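Local coordinates for protein putative poly(3-hydroxybutyrate) depolymerase LpqC (Bordetella parapertussis 12822, PDB 3D0K) that probably acts as an alpha/beta-hydrolase-type esterase that cleaves ester bonds in poly(3-hydroxybutyrate) or related substrates, at residues V58-V63 and E99-G104. Residues are numbered along the deposited sequence; the frame is centred on the assembly and turned at random.
Sequences VVQHGV and ESYNNG
The chain leaving strand 56-60 at His61 and Gly62 faces a type I beta turn that runs from Tyr101 to Gly104 and is closed by Gly104 N on Tyr101 O at 3.1 Å. The first torsion of Tyr101 sets CG opposite the backbone N and carries the ring away from the turn and toward the strand end; on the 99-104 side nearly all of the contact is this one side chain. Tyr101 OH donates to His61 O at 2.7 Å, coming in 18° off the carbonyl plane, while that oxygen lies close to the plane of the phenol ring. Over one face of the phenol comes His61 CE1, 3.2 Å from Tyr101 CZ and toward the rim rather than the ring centre; the two rings meet obliquely, their planes inclined by 38°. The position is set by chi1 of 54°, which tucks His61 CG between its own backbone N and carbonyl carbon and folds the ring back over the loop. Both imidazole nitrogens are engaged, fixing the ring's rotation: His61 ND1 donates to Gly62 O at 3.0 Å, and NE2 is hydrogen-bonded to the backbone N of Phe90. In an alpha/beta-hydrolase fold such as this, the loop after this strand commonly helps to form the oxyanion hole; here Gly62 lies beside a bound sulfate and touches the probable Ser148-His271-Asp216 triad, consistent with that role. Gln60 packs against the hydroxyl end of the tyrosine, Gln60 CB to Tyr101 OH 3.3 Å. Phe153 of helix 149-160, the helix that follows the presumed nucleophile elbow, meets the Tyr101 ring and also touches Gln60.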
loop_
_atom_site.group_PDB
_atom_site.type_symbol
_atom_site.label_atom_id
_atom_site.label_comp_id
_atom_site.label_asym_id
_atom_site.label_seq_id
_atom_site.Cartn_x
_atom_site.Cartn_y
_atom_site.Cartn_z
ATOM N N VAL A 58 -7.052 4.277 0.337
ATOM C CA VAL A 58 -6.355 3.733 1.520
ATOM C C VAL A 58 -4.880 4.157 1.295
ATOM O O VAL A 58 -4.331 3.898 0.241
ATOM C CB VAL A 58 -6.505 2.232 1.614
ATOM C CG1 VAL A 58 -5.722 1.652 2.805
ATOM C CG2 VAL A 58 -8.038 1.829 1.755
ATOM N N VAL A 59 -4.277 4.820 2.271
ATOM C CA VAL A 59 -2.894 5.320 2.115
ATOM C C VAL A 59 -2.011 4.653 3.148
ATOM O O VAL A 59 -2.284 4.775 4.354
ATOM C CB VAL A 59 -2.883 6.861 2.293
ATOM C CG1 VAL A 59 -1.488 7.388 2.324
ATOM C CG2 VAL A 59 -3.707 7.535 1.195
ATOM N N GLN A 60 -0.936 3.979 2.723
ATOM C CA GLN A 60 -0.027 3.355 3.697
ATOM C C GLN A 60 1.304 4.094 3.865
ATOM O O GLN A 60 2.001 4.285 2.886
ATOM C CB GLN A 60 0.241 1.910 3.357
ATOM C CG GLN A 60 -1.012 1.012 3.429
ATOM C CD GLN A 60 -1.541 0.918 4.863
ATOM O OE1 GLN A 60 -0.774 1.091 5.854
ATOM N NE2 GLN A 60 -2.823 0.624 4.994
ATOM N N HIS A 61 1.607 4.458 5.107
ATOM C CA HIS A 61 2.781 5.296 5.499
ATOM C C HIS A 61 4.083 4.538 5.266
ATOM O O HIS A 61 4.077 3.321 5.099
ATOM C CB HIS A 61 2.648 5.714 6.989
ATOM C CG HIS A 61 2.434 4.561 7.953
ATOM N ND1 HIS A 61 3.316 3.507 8.086
ATOM C CD2 HIS A 61 1.425 4.310 8.835
ATOM C CE1 HIS A 61 2.866 2.661 8.998
ATOM N NE2 HIS A 61 1.733 3.144 9.483
ATOM N N GLY A 62 5.220 5.235 5.269
ATOM C CA GLY A 62 6.471 4.493 5.189
ATOM C C GLY A 62 7.004 4.124 6.579
ATOM O O GLY A 62 6.225 3.888 7.530
ATOM N N VAL A 63 8.327 4.140 6.692
ATOM C CA VAL A 63 9.059 3.576 7.832
ATOM C C VAL A 63 8.847 4.375 9.130
ATOM O O VAL A 63 8.808 3.790 10.232
ATOM C CB VAL A 63 10.588 3.391 7.480
ATOM C CG1 VAL A 63 11.303 4.744 7.347
ATOM C CG2 VAL A 63 11.286 2.456 8.510
ATOM N N GLU A 99 9.275 -6.589 10.566
ATOM C CA GLU A 99 8.569 -7.867 10.721
ATOM C C GLU A 99 7.056 -7.684 10.859
ATOM O O GLU A 99 6.276 -8.492 10.319
ATOM C CB GLU A 99 9.153 -8.710 11.891
ATOM C CG GLU A 99 10.607 -9.194 11.605
ATOM C CD GLU A 99 11.693 -8.138 11.946
ATOM O OE1 GLU A 99 12.875 -8.538 11.890
ATOM O OE2 GLU A 99 11.397 -6.956 12.320
ATOM N N SER A 100 6.629 -6.617 11.558
ATOM C CA SER A 100 5.216 -6.458 11.880
ATOM C C SER A 100 4.485 -5.638 10.847
ATOM O O SER A 100 3.257 -5.782 10.697
ATOM C CB SER A 100 5.021 -5.750 13.240
ATOM O OG SER A 100 5.774 -6.388 14.273
ATOM N N TYR A 101 5.192 -4.709 10.216
ATOM C CA TYR A 101 4.528 -3.820 9.289
ATOM C C TYR A 101 4.851 -4.221 7.828
ATOM O O TYR A 101 4.028 -4.855 7.186
ATOM C CB TYR A 101 4.891 -2.332 9.564
ATOM C CG TYR A 101 4.241 -1.378 8.546
ATOM C CD1 TYR A 101 2.854 -1.400 8.344
ATOM C CD2 TYR A 101 5.011 -0.432 7.838
ATOM C CE1 TYR A 101 2.251 -0.518 7.449
ATOM C CE2 TYR A 101 4.403 0.472 6.897
ATOM C CZ TYR A 101 3.011 0.401 6.730
ATOM O OH TYR A 101 2.414 1.264 5.820
ATOM N N ASN A 102 6.030 -3.816 7.323
ATOM C CA ASN A 102 6.494 -4.225 5.985
ATOM C C ASN A 102 6.184 -5.700 5.609
ATOM O O ASN A 102 5.769 -5.980 4.471
ATOM C CB ASN A 102 8.018 -4.069 5.796
ATOM C CG ASN A 102 8.592 -2.741 6.214
ATOM O OD1 ASN A 102 9.578 -2.260 5.566
ATOM N ND2 ASN A 102 8.094 -2.169 7.307
ATOM N N ASN A 103 6.515 -6.635 6.510
ATOM C CA ASN A 103 6.437 -8.083 6.265
ATOM C C ASN A 103 5.130 -8.731 6.760
ATOM O O ASN A 103 4.961 -9.975 6.677
ATOM C CB ASN A 103 7.624 -8.852 6.907
ATOM C CG ASN A 103 9.016 -8.331 6.474
ATOM O OD1 ASN A 103 10.060 -8.785 7.012
ATOM N ND2 ASN A 103 9.048 -7.387 5.551
ATOM N N GLY A 104 4.213 -7.910 7.272
ATOM C CA GLY A 104 2.829 -8.401 7.503
ATOM C C GLY A 104 2.646 -9.377 8.689
ATOM O O GLY A 104 1.616 -10.045 8.781
#